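Local coordinates for saframycin Mx1 synthetase B (Legionella pneumophila subsp. pneumophila, PDB 3KXW), which is a fatty acid AMP ligase of the ANL superfamily, built around an AMP-binding domain, at residues F243-H255 with S264-I278. Numbering follows the deposited sequence.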
loop_
_atom_site.group_PDB
_atom_site.type_symbol
_atom_site.label_atom_id
_atom_site.label_comp_id
_atom_site.label_asym_id
_atom_site.label_seq_id
_atom_site.Cartn_x
_atom_site.Cartn_y
_atom_site.Cartn_z
ATOM N N PHE A 243 2.977 -11.058 -5.437
ATOM C CA PHE A 243 3.939 -11.894 -6.168
ATOM C C PHE A 243 3.371 -12.324 -7.530
ATOM O O PHE A 243 4.052 -12.264 -8.554
ATOM C CB PHE A 243 4.327 -13.116 -5.317
ATOM C CG PHE A 243 5.196 -14.113 -6.039
ATOM C CD1 PHE A 243 6.569 -13.947 -6.093
ATOM C CD2 PHE A 243 4.633 -15.206 -6.674
ATOM C CE1 PHE A 243 7.380 -14.872 -6.771
ATOM C CE2 PHE A 243 5.435 -16.133 -7.344
ATOM C CZ PHE A 243 6.804 -15.958 -7.393
ATOM N N SER A 244 2.113 -12.742 -7.540
ATOM C CA SER A 244 1.445 -13.167 -8.773
ATOM C C SER A 244 1.375 -12.028 -9.780
ATOM O O SER A 244 1.618 -12.212 -10.975
ATOM C CB SER A 244 0.036 -13.705 -8.459
ATOM O OG SER A 244 0.140 -14.965 -7.821
ATOM N N PHE A 245 1.040 -10.841 -9.290
ATOM C CA PHE A 245 1.007 -9.678 -10.165
ATOM C C PHE A 245 2.380 -9.381 -10.797
ATOM O O PHE A 245 2.491 -9.202 -12.014
ATOM C CB PHE A 245 0.526 -8.436 -9.411
ATOM C CG PHE A 245 0.644 -7.194 -10.222
ATOM C CD1 PHE A 245 -0.043 -7.084 -11.419
ATOM C CD2 PHE A 245 1.488 -6.171 -9.835
ATOM C CE1 PHE A 245 0.093 -5.959 -12.215
ATOM C CE2 PHE A 245 1.615 -5.036 -10.611
ATOM C CZ PHE A 245 0.923 -4.933 -11.805
ATOM N N LEU A 246 3.414 -9.324 -9.967
ATOM C CA LEU A 246 4.749 -8.971 -10.450
ATOM C C LEU A 246 5.299 -9.992 -11.418
ATOM O O LEU A 246 5.908 -9.637 -12.422
ATOM C CB LEU A 246 5.709 -8.721 -9.285
ATOM C CG LEU A 246 5.425 -7.450 -8.470
ATOM C CD1 LEU A 246 6.513 -7.249 -7.451
ATOM C CD2 LEU A 246 5.340 -6.207 -9.341
ATOM N N GLN A 247 5.054 -11.268 -11.151
ATOM C CA GLN A 247 5.476 -12.305 -12.087
ATOM C C GLN A 247 4.766 -12.248 -13.431
ATOM O O GLN A 247 5.316 -12.686 -14.440
ATOM C CB GLN A 247 5.240 -13.681 -11.479
ATOM C CG GLN A 247 6.141 -13.986 -10.317
ATOM C CD GLN A 247 7.320 -14.831 -10.720
ATOM O OE1 GLN A 247 8.466 -14.363 -10.728
ATOM N NE2 GLN A 247 7.052 -16.087 -11.068
ATOM N N ASN A 248 3.531 -11.750 -13.453
ATOM C CA ASN A 248 2.708 -11.831 -14.661
ATOM C C ASN A 248 1.600 -10.805 -14.571
ATOM O O ASN A 248 0.468 -11.150 -14.252
ATOM C CB ASN A 248 2.074 -13.238 -14.780
ATOM C CG ASN A 248 1.305 -13.434 -16.080
ATOM O OD1 ASN A 248 1.585 -12.772 -17.091
ATOM N ND2 ASN A 248 0.323 -14.352 -16.062
ATOM N N PRO A 249 1.921 -9.533 -14.850
ATOM C CA PRO A 249 0.981 -8.427 -14.624
ATOM C C PRO A 249 -0.257 -8.545 -15.496
ATOM O O PRO A 249 -1.324 -8.032 -15.129
ATOM C CB PRO A 249 1.780 -7.170 -15.028
ATOM C CG PRO A 249 3.180 -7.614 -15.204
ATOM C CD PRO A 249 3.206 -9.088 -15.400
ATOM N N LEU A 250 -0.115 -9.194 -16.655
ATOM C CA LEU A 250 -1.271 -9.493 -17.489
ATOM C C LEU A 250 -2.370 -10.180 -16.685
ATOM O O LEU A 250 -3.558 -9.980 -16.963
ATOM C CB LEU A 250 -0.877 -10.388 -18.665
ATOM C CG LEU A 250 -2.052 -10.908 -19.482
ATOM C CD1 LEU A 250 -2.769 -9.754 -20.133
ATOM C CD2 LEU A 250 -1.533 -11.888 -20.525
ATOM N N SER A 251 -1.996 -10.990 -15.697
ATOM C CA SER A 251 -3.025 -11.717 -14.943
ATOM C C SER A 251 -3.993 -10.771 -14.216
ATOM O O SER A 251 -5.162 -11.092 -14.039
ATOM C CB SER A 251 -2.441 -12.774 -14.000
ATOM O OG SER A 251 -1.764 -12.161 -12.926
ATOM N N TRP A 252 -3.521 -9.593 -13.827
ATOM C CA TRP A 252 -4.431 -8.596 -13.249
ATOM C C TRP A 252 -5.585 -8.285 -14.207
ATOM O O TRP A 252 -6.753 -8.252 -13.816
ATOM C CB TRP A 252 -3.668 -7.309 -12.952
ATOM C CG TRP A 252 -4.445 -6.217 -12.221
ATOM C CD1 TRP A 252 -5.600 -6.351 -11.511
ATOM C CD2 TRP A 252 -4.047 -4.849 -12.089
ATOM N NE1 TRP A 252 -5.962 -5.139 -10.960
ATOM C CE2 TRP A 252 -5.016 -4.203 -11.290
ATOM C CE3 TRP A 252 -2.950 -4.109 -12.556
ATOM C CZ2 TRP A 252 -4.937 -2.841 -10.958
ATOM C CZ3 TRP A 252 -2.878 -2.741 -12.240
ATOM C CH2 TRP A 252 -3.869 -2.124 -11.441
ATOM N N LEU A 253 -5.247 -8.035 -15.460
ATOM C CA LEU A 253 -6.242 -7.615 -16.447
ATOM C C LEU A 253 -7.070 -8.806 -16.936
ATOM O O LEU A 253 -8.264 -8.669 -17.207
ATOM C CB LEU A 253 -5.573 -6.860 -17.604
ATOM C CG LEU A 253 -4.578 -5.776 -17.173
ATOM C CD1 LEU A 253 -4.011 -5.102 -18.425
ATOM C CD2 LEU A 253 -5.203 -4.719 -16.251
ATOM N N LYS A 254 -6.445 -9.977 -17.029
ATOM C CA LYS A 254 -7.195 -11.217 -17.285
ATOM C C LYS A 254 -8.254 -11.501 -16.216
ATOM O O LYS A 254 -9.408 -11.847 -16.533
ATOM C CB LYS A 254 -6.267 -12.425 -17.382
ATOM C CG LYS A 254 -5.570 -12.558 -18.713
ATOM C CD LYS A 254 -4.910 -13.950 -18.800
ATOM C CE LYS A 254 -4.255 -14.197 -20.156
ATOM N NZ LYS A 254 -3.572 -15.535 -20.213
ATOM N N HIS A 255 -7.882 -11.373 -14.952
ATOM C CA HIS A 255 -8.873 -11.603 -13.894
ATOM C C HIS A 255 -9.970 -10.551 -13.870
ATOM O O HIS A 255 -11.127 -10.884 -13.623
ATOM C CB HIS A 255 -8.218 -11.745 -12.522
ATOM C CG HIS A 255 -7.438 -13.008 -12.387
ATOM N ND1 HIS A 255 -6.279 -13.107 -11.653
ATOM C CD2 HIS A 255 -7.645 -14.228 -12.935
ATOM C CE1 HIS A 255 -5.817 -14.343 -11.729
ATOM N NE2 HIS A 255 -6.629 -15.042 -12.497
ATOM N N SER A 264 -10.898 -1.759 -9.147
ATOM C CA SER A 264 -9.587 -2.347 -8.882
ATOM C C SER A 264 -8.613 -1.209 -9.019
ATOM O O SER A 264 -8.889 -0.230 -9.722
ATOM C CB SER A 264 -9.294 -3.487 -9.881
ATOM O OG SER A 264 -8.174 -4.267 -9.514
ATOM N N GLY A 265 -7.500 -1.260 -8.292
ATOM C CA GLY A 265 -6.525 -0.195 -8.429
ATOM C C GLY A 265 -5.222 -0.498 -7.707
ATOM O O GLY A 265 -4.999 -1.621 -7.293
ATOM N N SER A 266 -4.388 0.526 -7.530
ATOM C CA SER A 266 -3.005 0.318 -7.122
ATOM C C SER A 266 -2.302 1.656 -7.000
ATOM O O SER A 266 -2.838 2.682 -7.399
ATOM C CB SER A 266 -2.270 -0.484 -8.206
ATOM O OG SER A 266 -2.223 0.255 -9.436
ATOM N N PRO A 267 -1.065 1.647 -6.471
ATOM C CA PRO A 267 -0.220 2.838 -6.631
ATOM C C PRO A 267 0.059 3.075 -8.105
ATOM O O PRO A 267 -0.044 2.166 -8.929
ATOM C CB PRO A 267 1.097 2.450 -5.914
ATOM C CG PRO A 267 0.728 1.303 -5.026
ATOM C CD PRO A 267 -0.353 0.560 -5.789
ATOM N N ASN A 268 0.411 4.304 -8.424
ATOM C CA ASN A 268 0.642 4.718 -9.806
ATOM C C ASN A 268 1.587 3.784 -10.581
ATOM O O ASN A 268 1.334 3.460 -11.736
ATOM C CB ASN A 268 1.227 6.126 -9.759
ATOM C CG ASN A 268 1.355 6.745 -11.124
ATOM O OD1 ASN A 268 0.391 7.294 -11.649
ATOM N ND2 ASN A 268 2.555 6.698 -11.687
ATOM N N PHE A 269 2.679 3.344 -9.953
ATOM C CA PHE A 269 3.679 2.543 -10.684
ATOM C C PHE A 269 3.096 1.316 -11.420
ATOM O O PHE A 269 3.624 0.883 -12.455
ATOM C CB PHE A 269 4.794 2.069 -9.741
ATOM C CG PHE A 269 4.479 0.767 -9.068
ATOM C CD1 PHE A 269 4.799 -0.434 -9.677
ATOM C CD2 PHE A 269 3.834 0.748 -7.830
ATOM C CE1 PHE A 269 4.481 -1.641 -9.084
ATOM C CE2 PHE A 269 3.520 -0.463 -7.233
ATOM C CZ PHE A 269 3.846 -1.654 -7.864
ATOM N N ALA A 270 2.033 0.725 -10.872
ATOM C CA ALA A 270 1.583 -0.561 -11.404
ATOM C C ALA A 270 0.961 -0.427 -12.801
ATOM O O ALA A 270 0.982 -1.380 -13.605
ATOM C CB ALA A 270 0.613 -1.249 -10.421
ATOM N N TYR A 271 0.422 0.751 -13.101
ATOM C CA TYR A 271 -0.100 1.009 -14.436
ATOM C C TYR A 271 1.066 1.061 -15.455
ATOM O O TYR A 271 0.986 0.491 -16.544
ATOM C CB TYR A 271 -1.011 2.261 -14.449
ATOM C CG TYR A 271 -2.257 2.097 -13.572
ATOM C CD1 TYR A 271 -3.312 1.297 -13.977
ATOM C CD2 TYR A 271 -2.351 2.731 -12.341
ATOM C CE1 TYR A 271 -4.447 1.119 -13.184
ATOM C CE2 TYR A 271 -3.474 2.563 -11.529
ATOM C CZ TYR A 271 -4.515 1.756 -11.956
ATOM O OH TYR A 271 -5.618 1.586 -11.170
ATOM N N ASP A 272 2.164 1.701 -15.074
ATOM C CA ASP A 272 3.350 1.734 -15.914
ATOM C C ASP A 272 3.908 0.346 -16.089
ATOM O O ASP A 272 4.406 -0.003 -17.151
ATOM C CB ASP A 272 4.431 2.604 -15.294
ATOM C CG ASP A 272 4.146 4.081 -15.451
ATOM O OD1 ASP A 272 3.808 4.518 -16.566
ATOM O OD2 ASP A 272 4.252 4.791 -14.444
ATOM N N TYR A 273 3.836 -0.444 -15.025
ATOM C CA TYR A 273 4.390 -1.790 -15.043
ATOM C C TYR A 273 3.631 -2.662 -16.044
ATOM O O TYR A 273 4.242 -3.455 -16.769
ATOM C CB TYR A 273 4.339 -2.377 -13.633
ATOM C CG TYR A 273 5.123 -3.647 -13.438
ATOM C CD1 TYR A 273 6.511 -3.652 -13.356
ATOM C CD2 TYR A 273 4.464 -4.845 -13.312
ATOM C CE1 TYR A 273 7.220 -4.859 -13.170
ATOM C CE2 TYR A 273 5.137 -6.010 -13.117
ATOM C CZ TYR A 273 6.502 -6.032 -13.049
ATOM O OH TYR A 273 7.083 -7.280 -12.852
ATOM N N CYS A 274 2.303 -2.526 -16.059
ATOM C CA CYS A 274 1.475 -3.189 -17.085
ATOM C C CYS A 274 1.843 -2.779 -18.503
ATOM O O CYS A 274 2.005 -3.629 -19.376
ATOM C CB CYS A 274 -0.002 -2.891 -16.869
ATOM S SG CYS A 274 -0.736 -3.741 -15.449
ATOM N N VAL A 275 1.976 -1.474 -18.724
ATOM C CA VAL A 275 2.349 -0.981 -20.041
ATOM C C VAL A 275 3.697 -1.557 -20.474
ATOM O O VAL A 275 3.865 -1.984 -21.619
ATOM C CB VAL A 275 2.397 0.559 -20.062
ATOM C CG1 VAL A 275 3.111 1.083 -21.333
ATOM C CG2 VAL A 275 0.995 1.131 -19.961
ATOM N N LYS A 276 4.657 -1.543 -19.560
ATOM C CA LYS A 276 6.006 -1.988 -19.868
ATOM C C LYS A 276 6.102 -3.496 -20.144
ATOM O O LYS A 276 6.866 -3.931 -21.026
ATOM C CB LYS A 276 6.960 -1.619 -18.736
ATOM C CG LYS A 276 8.410 -1.831 -19.130
ATOM C CD LYS A 276 9.277 -0.757 -18.593
ATOM C CE LYS A 276 10.587 -0.669 -19.360
ATOM N NZ LYS A 276 10.549 0.417 -20.356
ATOM N N ARG A 277 5.336 -4.283 -19.386
ATOM C CA ARG A 277 5.500 -5.744 -19.355
ATOM C C ARG A 277 4.606 -6.509 -20.342
ATOM O O ARG A 277 4.888 -7.657 -20.661
ATOM C CB ARG A 277 5.241 -6.296 -17.947
ATOM C CG ARG A 277 6.372 -6.056 -16.900
ATOM C CD ARG A 277 7.623 -6.915 -17.118
ATOM N NE ARG A 277 7.358 -8.353 -17.045
ATOM C CZ ARG A 277 7.523 -9.106 -15.964
ATOM N NH1 ARG A 277 7.973 -8.587 -14.834
ATOM N NH2 ARG A 277 7.249 -10.402 -16.021
ATOM N N ILE A 278 3.519 -5.901 -20.789
ATOM C CA ILE A 278 2.523 -6.638 -21.577
ATOM C C ILE A 278 2.653 -6.342 -23.074
ATOM O O ILE A 278 2.371 -5.243 -23.527
ATOM C CB ILE A 278 1.097 -6.346 -21.063
ATOM C CG1 ILE A 278 0.998 -6.736 -19.575
ATOM C CG2 ILE A 278 0.043 -7.070 -21.911
ATOM C CD1 ILE A 278 -0.344 -6.459 -18.947
#
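With CG anti to the backbone N in both Trp-252 (chi1 -174°) and Tyr-273, each long ring is carried across to the other segment, the indole to strand 264-266 and the phenol to the end of helix 243-247. Trp-252 NE1 donates to Ser-264 OG at 2.8 Å, nearly straight at 167° and in the indole plane. A small hydroxyl suits this buried spot, since Ser-264 OG also bonds to Phe-212 O and so ties the indole to strand 210-213 of another sheet. The far rim of the indole meets Tyr-271, CH2 to CE1 3.7 Å, with the two rings oblique. Tyr-271 sends its own hydroxyl to Phe-295 O.

Cys-274 is slim enough for its SG to face the edges of two rings lying side by side on one side of the sulfur: Trp-252, whose CE3 is 3.7 Å away, and Phe-245. Ala-270, smaller still, lets Phe-245 CE2 approach its CB to 3.9 Å. Tyr-273 OH donates to Leu-246 O at 2.7 Å, occupying a carbonyl near the helix end, while Leu-246 CD2 makes a CH-pi contact over one face of the phenol. Arg-277 CG lies over the centre of the other face, and Pro-249, a compact residue at the turn between the helices, brings CG to 3.3 Å from Tyr-273 CE2. Farther along, Ile-278 CD1 presses tightly on Leu-250 CA at 3.5 Å.

Helices 250-255 and 269-277 cross at -100°, joined through strand 264-266: a helix-strand-helix unit at the edge of a mixed sheet in the AMP-binding domain, with Gly-265 about 7 Å from the bound 5'-O-[(S)-(dodecanoyloxy)(hydroxy)phosphoryl]adenosine.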